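Local structure of CdnC (Chryseobacterium gregarium DSM 19109, 7MGV) at residues Lys228-Val240 / Val245-Ala257. The protein is an ATP-grasp ligase that probably uses ATP to activate side-chain carboxylates of a precursor peptide, closing them into omega-ester macrocycles. Numbering follows the deposited sequence.
Sequences KKIEKKKELRITV and VYAFEIDSQQSEA. With ADP (adenosine-5'-diphosphate), chain F.
Glu235, Arg237 and Thr239 pair with Ile250, Phe248 and Tyr246 through two backbone hydrogen bonds each, the ladder of an antiparallel hairpin; Ile250 N to Glu235 O is 2.9 Å. Beyond it, Lys233 O receives only weak bonds from Ser252 N and Gln253 N, at the start of helix 252-258.

Asp251, short and acidic, suits the N-cap: with CG anti to the backbone N (chi1 -157°), OD1 takes Gln254 N from above the carboxylate plane at 3.2 Å. With an alanine in its place, Gln254 N is likely to lose its capping acceptor and the first turn to fray. The aliphatic part of Lys234 crosses Glu249 in van der Waals contact, Lys234 CD lying 3.2 Å from Glu249 OE1, which is hydrogen-bonded to Thr276 OG1.

Near the turn, branched Ile238, Val240 and Val245 pack against helix 280-293, Ile238 CG2 alongside Val245 CG1 at 3.6 Å. On the other face, Glu235 extends OE2 to the ribose O2' of ADP (3.2 Å). Arg237 NH2 makes a weak, salt-bridging bond to Glu235 OE2; its NE bridges to Asp301. In the ADP pocket, Ile230 N and Lys228 O recognise adenine N1 and N6.

Helix 332-341 covers Thr239 and Phe248, and strands 274-276 and 297-304 flank the hairpin.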
ATOM      1  N   LYS A 228       0.727  26.776   7.809  1.00 38.42           N
ATOM      2  CA  LYS A 228       1.188  27.934   8.562  1.00 44.08           C
ATOM      3  C   LYS A 228       2.623  27.707   9.012  1.00 42.13           C
ATOM      4  O   LYS A 228       2.962  26.638   9.531  1.00 36.81           O
ATOM      5  CB  LYS A 228       0.282  28.179   9.769  1.00 45.48           C
ATOM      6  CG  LYS A 228       0.792  29.251  10.721  1.00 46.39           C
ATOM      7  CD  LYS A 228      -0.078  30.498  10.674  1.00 51.23           C
ATOM      8  CE  LYS A 228       0.525  31.626  11.497  1.00 48.49           C
ATOM      9  NZ  LYS A 228       1.807  32.106  10.911  1.00 52.88           N
ATOM     10  N   LYS A 229       3.476  28.703   8.792  1.00 41.71           N
ATOM     11  CA  LYS A 229       4.878  28.581   9.169  1.00 39.41           C
ATOM     12  C   LYS A 229       5.012  28.711  10.678  1.00 40.07           C
ATOM     13  O   LYS A 229       4.665  29.750  11.253  1.00 41.96           O
ATOM     14  CB  LYS A 229       5.733  29.632   8.466  1.00 39.44           C
ATOM     15  CG  LYS A 229       7.224  29.452   8.728  1.00 44.16           C
ATOM     16  CD  LYS A 229       8.060  30.540   8.077  1.00 51.91           C
ATOM     17  CE  LYS A 229       8.523  31.562   9.100  1.00 66.26           C
ATOM     18  NZ  LYS A 229       9.990  31.477   9.334  1.00 77.27           N
ATOM     19  N   ILE A 230       5.510  27.659  11.317  1.00 37.29           N
ATOM     20  CA  ILE A 230       5.808  27.682  12.742  1.00 42.19           C
ATOM     21  C   ILE A 230       7.223  28.219  12.917  1.00 46.17           C
ATOM     22  O   ILE A 230       8.181  27.648  12.383  1.00 49.66           O
ATOM     23  CB  ILE A 230       5.669  26.284  13.365  1.00 47.23           C
ATOM     24  CG1 ILE A 230       4.381  25.609  12.888  1.00 43.93           C
ATOM     25  CG2 ILE A 230       5.696  26.371  14.882  1.00 42.76           C
ATOM     26  CD1 ILE A 230       3.122  26.388  13.212  1.00 32.87           C
ATOM     27  N   GLU A 231       7.355  29.324  13.648  1.00 51.29           N
ATOM     28  CA  GLU A 231       8.675  29.847  13.971  1.00 44.46           C
ATOM     29  C   GLU A 231       9.412  28.854  14.860  1.00 48.36           C
ATOM     30  O   GLU A 231       8.852  28.344  15.835  1.00 49.08           O
ATOM     31  CB  GLU A 231       8.558  31.205  14.664  1.00 61.51           C
ATOM     32  CG  GLU A 231       9.584  32.229  14.201  1.00 65.57           C
ATOM     33  CD  GLU A 231       9.553  32.450  12.700  1.00 84.41           C
ATOM     34  OE1 GLU A 231       8.655  33.175  12.222  1.00 77.60           O
ATOM     35  OE2 GLU A 231      10.427  31.899  11.997  1.00 85.98           O
ATOM     36  N   LYS A 232      10.665  28.571  14.519  1.00 49.72           N
ATOM     37  CA  LYS A 232      11.429  27.519  15.183  1.00 47.24           C
ATOM     38  C   LYS A 232      12.172  28.097  16.382  1.00 46.56           C
ATOM     39  O   LYS A 232      13.117  28.875  16.219  1.00 55.56           O
ATOM     40  CB  LYS A 232      12.410  26.866  14.213  1.00 43.71           C
ATOM     41  CG  LYS A 232      11.764  26.026  13.130  1.00 49.17           C
ATOM     42  CD  LYS A 232      12.753  25.019  12.568  1.00 52.51           C
ATOM     43  CE  LYS A 232      12.538  24.805  11.080  1.00 52.08           C
ATOM     44  NZ  LYS A 232      13.826  24.672  10.344  1.00 58.91           N
ATOM     45  N   LYS A 233      11.744  27.717  17.585  1.00 49.49           N
ATOM     46  CA  LYS A 233      12.603  27.859  18.752  1.00 50.55           C
ATOM     47  C   LYS A 233      13.414  26.592  18.982  1.00 56.00           C
ATOM     48  O   LYS A 233      14.605  26.664  19.309  1.00 58.16           O
ATOM     49  CB  LYS A 233      11.780  28.190  20.000  1.00 58.21           C
ATOM     50  CG  LYS A 233      12.593  28.160  21.288  1.00 59.32           C
ATOM     51  CD  LYS A 233      11.719  28.277  22.524  1.00 61.37           C
ATOM     52  CE  LYS A 233      12.562  28.227  23.789  1.00 59.43           C
ATOM     53  NZ  LYS A 233      11.761  28.488  25.016  1.00 75.48           N
ATOM     54  N   LYS A 234      12.787  25.430  18.805  1.00 55.69           N
ATOM     55  CA  LYS A 234      13.491  24.155  18.812  1.00 42.05           C
ATOM     56  C   LYS A 234      12.976  23.289  17.672  1.00 47.35           C
ATOM     57  O   LYS A 234      11.825  23.414  17.248  1.00 40.54           O
ATOM     58  CB  LYS A 234      13.317  23.397  20.136  1.00 46.71           C
ATOM     59  CG  LYS A 234      13.934  24.061  21.355  1.00 63.32           C
ATOM     60  CD  LYS A 234      14.114  23.044  22.476  1.00 66.90           C
ATOM     61  CE  LYS A 234      14.358  23.715  23.816  1.00 58.57           C
ATOM     62  NZ  LYS A 234      13.093  24.226  24.409  1.00 59.41           N
ATOM     63  N   GLU A 235      13.836  22.397  17.191  1.00 51.45           N
ATOM     64  CA  GLU A 235      13.437  21.347  16.265  1.00 46.13           C
ATOM     65  C   GLU A 235      13.696  19.999  16.921  1.00 46.76           C
ATOM     66  O   GLU A 235      14.749  19.797  17.531  1.00 47.74           O
ATOM     67  CB  GLU A 235      14.194  21.452  14.937  1.00 47.87           C
ATOM     68  CG  GLU A 235      13.674  20.514  13.859  1.00 61.91           C
ATOM     69  CD  GLU A 235      14.156  20.892  12.474  1.00 70.97           C
ATOM     70  OE1 GLU A 235      15.049  21.760  12.372  1.00 67.07           O
ATOM     71  OE2 GLU A 235      13.643  20.325  11.486  1.00 76.21           O
ATOM     72  N   LEU A 236      12.739  19.078  16.798  1.00 44.43           N
ATOM     73  CA  LEU A 236      12.775  17.819  17.533  1.00 42.24           C
ATOM     74  C   LEU A 236      12.650  16.637  16.586  1.00 47.10           C
ATOM     75  O   LEU A 236      11.776  16.625  15.711  1.00 44.92           O
ATOM     76  CB  LEU A 236      11.649  17.750  18.570  1.00 34.82           C
ATOM     77  CG  LEU A 236      11.598  18.796  19.683  1.00 44.42           C
ATOM     78  CD1 LEU A 236      10.331  18.620  20.502  1.00 36.18           C
ATOM     79  CD2 LEU A 236      12.820  18.689  20.568  1.00 43.05           C
ATOM     80  N   ARG A 237      13.510  15.640  16.786  1.00 42.35           N
ATOM     81  CA  ARG A 237      13.378  14.323  16.179  1.00 33.91           C
ATOM     82  C   ARG A 237      13.201  13.303  17.294  1.00 46.09           C
ATOM     83  O   ARG A 237      14.036  13.220  18.200  1.00 40.58           O
ATOM     84  CB  ARG A 237      14.604  13.959  15.336  1.00 43.01           C
ATOM     85  CG  ARG A 237      14.967  14.971  14.269  1.00 56.37           C
ATOM     86  CD  ARG A 237      14.323  14.634  12.937  1.00 62.37           C
ATOM     87  NE  ARG A 237      14.000  15.834  12.170  1.00 67.10           N
ATOM     88  CZ  ARG A 237      14.580  16.167  11.021  1.00 80.98           C
ATOM     89  NH1 ARG A 237      15.516  15.388  10.495  1.00 74.98           N
ATOM     90  NH2 ARG A 237      14.222  17.280  10.394  1.00 79.32           N
ATOM     91  N   ILE A 238      12.125  12.526  17.230  1.00 40.01           N
ATOM     92  CA  ILE A 238      11.811  11.548  18.266  1.00 36.22           C
ATOM     93  C   ILE A 238      11.774  10.172  17.619  1.00 41.71           C
ATOM     94  O   ILE A 238      10.903   9.890  16.787  1.00 47.72           O
ATOM     95  CB  ILE A 238      10.486  11.863  18.972  1.00 42.00           C
ATOM     96  CG1 ILE A 238      10.513  13.284  19.538  1.00 35.86           C
ATOM     97  CG2 ILE A 238      10.226  10.857  20.075  1.00 37.93           C
ATOM     98  CD1 ILE A 238       9.150  13.826  19.902  1.00 34.27           C
ATOM     99  N   THR A 239      12.721   9.318  17.993  1.00 38.14           N
ATOM    100  CA  THR A 239      12.746   7.927  17.557  1.00 40.36           C
ATOM    101  C   THR A 239      12.095   7.071  18.635  1.00 39.76           C
ATOM    102  O   THR A 239      12.512   7.103  19.797  1.00 49.60           O
ATOM    103  CB  THR A 239      14.175   7.458  17.283  1.00 35.14           C
ATOM    104  OG1 THR A 239      14.878   8.463  16.541  1.00 39.26           O
ATOM    105  CG2 THR A 239      14.166   6.162  16.488  1.00 36.29           C
ATOM    106  N   VAL A 240      11.076   6.311  18.252  1.00 34.90           N
ATOM    107  CA  VAL A 240      10.344   5.448  19.166  1.00 37.57           C
ATOM    108  C   VAL A 240      10.551   4.011  18.721  1.00 39.03           C
ATOM    109  O   VAL A 240      10.229   3.658  17.578  1.00 37.30           O
ATOM    110  CB  VAL A 240       8.848   5.794  19.209  1.00 36.83           C
ATOM    111  CG1 VAL A 240       8.189   5.134  20.409  1.00 42.93           C
ATOM    112  CG2 VAL A 240       8.664   7.296  19.246  1.00 35.72           C
ATOM    113  N   VAL A 245      11.656   5.832  24.036  1.00 48.21           N
ATOM    114  CA  VAL A 245      11.548   7.133  23.386  1.00 48.05           C
ATOM    115  C   VAL A 245      12.905   7.819  23.466  1.00 47.82           C
ATOM    116  O   VAL A 245      13.449   8.008  24.561  1.00 50.88           O
ATOM    117  CB  VAL A 245      10.458   7.997  24.036  1.00 45.77           C
ATOM    118  CG1 VAL A 245      10.399   9.363  23.377  1.00 46.00           C
ATOM    119  CG2 VAL A 245       9.107   7.297  23.965  1.00 42.75           C
ATOM    120  N   TYR A 246      13.447   8.202  22.311  1.00 44.63           N
ATOM    121  CA  TYR A 246      14.709   8.929  22.225  1.00 45.01           C
ATOM    122  C   TYR A 246      14.433  10.252  21.525  1.00 44.28           C
ATOM    123  O   TYR A 246      14.107  10.272  20.333  1.00 51.52           O
ATOM    124  CB  TYR A 246      15.765   8.122  21.470  1.00 42.52           C
ATOM    125  CG  TYR A 246      16.053   6.760  22.062  1.00 48.39           C
ATOM    126  CD1 TYR A 246      15.275   5.658  21.732  1.00 47.54           C
ATOM    127  CD2 TYR A 246      17.108   6.576  22.947  1.00 52.45           C
ATOM    128  CE1 TYR A 246      15.536   4.412  22.270  1.00 52.36           C
ATOM    129  CE2 TYR A 246      17.377   5.333  23.490  1.00 54.76           C
ATOM    130  CZ  TYR A 246      16.589   4.255  23.148  1.00 57.41           C
ATOM    131  OH  TYR A 246      16.853   3.017  23.686  1.00 55.67           O
ATOM    132  N   ALA A 247      14.559  11.352  22.258  1.00 39.52           N
ATOM    133  CA  ALA A 247      14.298  12.680  21.725  1.00 43.61           C
ATOM    134  C   ALA A 247      15.606  13.426  21.511  1.00 45.30           C
ATOM    135  O   ALA A 247      16.492  13.410  22.371  1.00 44.82           O
ATOM    136  CB  ALA A 247      13.391  13.479  22.662  1.00 38.07           C
ATOM    137  N   PHE A 248      15.715  14.096  20.367  1.00 44.10           N
ATOM    138  CA  PHE A 248      16.874  14.904  20.031  1.00 47.27           C
ATOM    139  C   PHE A 248      16.394  16.269  19.571  1.00 47.00           C
ATOM    140  O   PHE A 248      15.354  16.379  18.914  1.00 48.34           O
ATOM    141  CB  PHE A 248      17.722  14.245  18.938  1.00 47.03           C
ATOM    142  CG  PHE A 248      18.170  12.855  19.280  1.00 51.60           C
ATOM    143  CD1 PHE A 248      19.390  12.642  19.898  1.00 51.76           C
ATOM    144  CD2 PHE A 248      17.371  11.762  18.986  1.00 54.19           C
ATOM    145  CE1 PHE A 248      19.807  11.363  20.216  1.00 53.80           C
ATOM    146  CE2 PHE A 248      17.781  10.482  19.301  1.00 53.79           C
ATOM    147  CZ  PHE A 248      19.001  10.282  19.918  1.00 52.72           C
ATOM    148  N   GLU A 249      17.156  17.303  19.912  1.00 51.27           N
ATOM    149  CA  GLU A 249      16.750  18.670  19.641  1.00 53.50           C
ATOM    150  C   GLU A 249      17.890  19.460  19.017  1.00 54.77           C
ATOM    151  O   GLU A 249      19.072  19.196  19.262  1.00 60.37           O
ATOM    152  CB  GLU A 249      16.270  19.379  20.918  1.00 52.24           C
ATOM    153  CG  GLU A 249      17.375  19.985  21.768  1.00 58.76           C
ATOM    154  CD  GLU A 249      16.843  20.689  23.001  1.00 67.76           C
ATOM    155  OE1 GLU A 249      15.709  20.378  23.425  1.00 63.24           O
ATOM    156  OE2 GLU A 249      17.558  21.555  23.549  1.00 71.17           O
ATOM    157  N   ILE A 250      17.502  20.412  18.174  1.00 54.30           N
ATOM    158  CA  ILE A 250      18.352  21.516  17.753  1.00 57.03           C
ATOM    159  C   ILE A 250      17.715  22.788  18.291  1.00 58.85           C
ATOM    160  O   ILE A 250      16.589  23.134  17.906  1.00 58.46           O
ATOM    161  CB  ILE A 250      18.511  21.589  16.226  1.00 56.57           C
ATOM    162  CG1 ILE A 250      19.323  20.401  15.712  1.00 57.30           C
ATOM    163  CG2 ILE A 250      19.182  22.896  15.828  1.00 42.42           C
ATOM    164  CD1 ILE A 250      19.645  20.482  14.233  1.00 57.20           C
ATOM    165  N   ASP A 251      18.418  23.460  19.199  1.00 55.67           N
ATOM    166  CA  ASP A 251      17.936  24.697  19.807  1.00 62.64           C
ATOM    167  C   ASP A 251      18.392  25.852  18.926  1.00 61.27           C
ATOM    168  O   ASP A 251      19.517  26.342  19.055  1.00 58.92           O
ATOM    169  CB  ASP A 251      18.457  24.836  21.234  1.00 62.77           C
ATOM    170  CG  ASP A 251      17.588  25.741  22.087  1.00 66.50           C
ATOM    171  OD1 ASP A 251      17.064  26.744  21.557  1.00 52.70           O
ATOM    172  OD2 ASP A 251      17.430  25.449  23.292  1.00 73.88           O
ATOM    173  N   SER A 252      17.514  26.283  18.016  1.00 54.66           N
ATOM    174  CA  SER A 252      17.850  27.389  17.125  1.00 61.36           C
ATOM    175  C   SER A 252      18.037  28.682  17.905  1.00 58.78           C
ATOM    176  O   SER A 252      18.940  29.475  17.604  1.00 64.16           O
ATOM    177  CB  SER A 252      16.757  27.558  16.069  1.00 65.07           C
ATOM    178  OG  SER A 252      16.241  26.303  15.662  1.00 60.28           O
ATOM    179  N   GLN A 253      17.191  28.907  18.913  1.00 53.74           N
ATOM    180  CA  GLN A 253      17.251  30.139  19.692  1.00 58.27           C
ATOM    181  C   GLN A 253      18.583  30.268  20.423  1.00 57.99           C
ATOM    182  O   GLN A 253      19.263  31.297  20.325  1.00 56.76           O
ATOM    183  CB  GLN A 253      16.081  30.176  20.676  1.00 49.46           C
ATOM    184  CG  GLN A 253      16.009  31.417  21.544  1.00 56.69           C
ATOM    185  CD  GLN A 253      14.942  31.301  22.617  1.00 68.48           C
ATOM    186  OE1 GLN A 253      15.048  30.478  23.525  1.00 75.27           O
ATOM    187  NE2 GLN A 253      13.902  32.121  22.510  1.00 61.86           N
ATOM    188  N   GLN A 254      18.979  29.222  21.153  1.00 49.16           N
ATOM    189  CA  GLN A 254      20.228  29.288  21.905  1.00 56.03           C
ATOM    190  C   GLN A 254      21.444  29.281  20.987  1.00 56.98           C
ATOM    191  O   GLN A 254      22.466  29.887  21.321  1.00 55.20           O
ATOM    192  CB  GLN A 254      20.308  28.138  22.908  1.00 65.43           C
ATOM    193  CG  GLN A 254      21.282  28.386  24.059  1.00 71.17           C
ATOM    194  CD  GLN A 254      20.744  29.353  25.104  1.00 77.97           C
ATOM    195  OE1 GLN A 254      20.290  30.453  24.784  1.00 62.28           O
ATOM    196  NE2 GLN A 254      20.799  28.944  26.367  1.00 77.43           N
ATOM    197  N   SER A 255      21.353  28.616  19.834  1.00 49.65           N
ATOM    198  CA  SER A 255      22.433  28.674  18.853  1.00 53.24           C
ATOM    199  C   SER A 255      22.645  30.100  18.358  1.00 56.01           C
ATOM    200  O   SER A 255      23.770  30.622  18.353  1.00 51.84           O
ATOM    201  CB  SER A 255      22.109  27.746  17.682  1.00 54.07           C
ATOM    202  OG  SER A 255      22.709  28.204  16.484  1.00 63.77           O
ATOM    203  N   GLU A 256      21.560  30.743  17.922  1.00 53.01           N
ATOM    204  CA  GLU A 256      21.642  32.115  17.440  1.00 53.76           C
ATOM    205  C   GLU A 256      22.094  33.066  18.541  1.00 56.84           C
ATOM    206  O   GLU A 256      22.793  34.048  18.264  1.00 56.15           O
ATOM    207  CB  GLU A 256      20.285  32.522  16.871  1.00 59.29           C
ATOM    208  CG  GLU A 256      20.108  33.993  16.599  1.00 62.84           C
ATOM    209  CD  GLU A 256      18.676  34.325  16.238  1.00 76.68           C
ATOM    210  OE1 GLU A 256      18.171  33.775  15.234  1.00 64.81           O
ATOM    211  OE2 GLU A 256      18.053  35.128  16.962  1.00 74.88           O
ATOM    212  N   ALA A 257      21.721  32.787  19.793  1.00 49.10           N
ATOM    213  CA  ALA A 257      22.199  33.604  20.904  1.00 50.33           C
ATOM    214  C   ALA A 257      23.698  33.419  21.116  1.00 51.97           C
ATOM    215  O   ALA A 257      24.438  34.396  21.282  1.00 60.37           O
ATOM    216  CB  ALA A 257      21.427  33.263  22.178  1.00 46.01           C
TER
HETATM  217  PB  ADP F 401      15.077  18.083   4.717  1.00131.70           P
HETATM  218  O1B ADP F 401      13.885  17.539   5.470  1.00106.18           O
HETATM  219  O2B ADP F 401      15.596  17.164   3.638  1.00128.67           O
HETATM  220  O3B ADP F 401      16.137  18.703   5.597  1.00105.59           O
HETATM  221  PA  ADP F 401      12.887  19.406   3.626  1.00 93.74           P
HETATM  222  O1A ADP F 401      12.361  18.029   3.295  1.00 89.18           O
HETATM  223  O2A ADP F 401      12.602  20.582   2.723  1.00 51.67           O
HETATM  224  O3A ADP F 401      14.468  19.337   3.915  1.00108.34           O
HETATM  225  O5' ADP F 401      12.390  19.773   5.106  1.00 77.83           O
HETATM  226  C5' ADP F 401      11.207  20.527   5.323  1.00 68.87           C
HETATM  227  C4' ADP F 401      11.533  21.561   6.390  1.00 65.65           C
HETATM  228  O4' ADP F 401      10.452  22.482   6.516  1.00 56.66           O
HETATM  229  C3' ADP F 401      11.767  20.921   7.749  1.00 65.97           C
HETATM  230  O3' ADP F 401      13.111  21.166   8.173  1.00 73.37           O
HETATM  231  C2' ADP F 401      10.804  21.607   8.694  1.00 53.87           C
HETATM  232  O2' ADP F 401      11.504  22.107   9.835  1.00 61.14           O
HETATM  233  C1' ADP F 401      10.201  22.749   7.893  1.00 52.56           C
HETATM  234  N9  ADP F 401       8.741  22.812   8.119  1.00 54.58           N
HETATM  235  C8  ADP F 401       7.851  21.846   7.822  1.00 47.70           C
HETATM  236  N7  ADP F 401       6.593  22.224   8.160  1.00 49.84           N
HETATM  237  C5  ADP F 401       6.675  23.460   8.688  1.00 48.55           C
HETATM  238  C6  ADP F 401       5.724  24.446   9.247  1.00 36.63           C
HETATM  239  N6  ADP F 401       4.398  24.177   9.314  1.00 40.47           N
HETATM  240  N1  ADP F 401       6.228  25.620   9.691  1.00 47.72           N
HETATM  241  C2  ADP F 401       7.544  25.901   9.631  1.00 45.73           C
HETATM  242  N3  ADP F 401       8.463  25.055   9.136  1.00 39.54           N
HETATM  243  C4  ADP F 401       8.094  23.842   8.661  1.00 49.82           C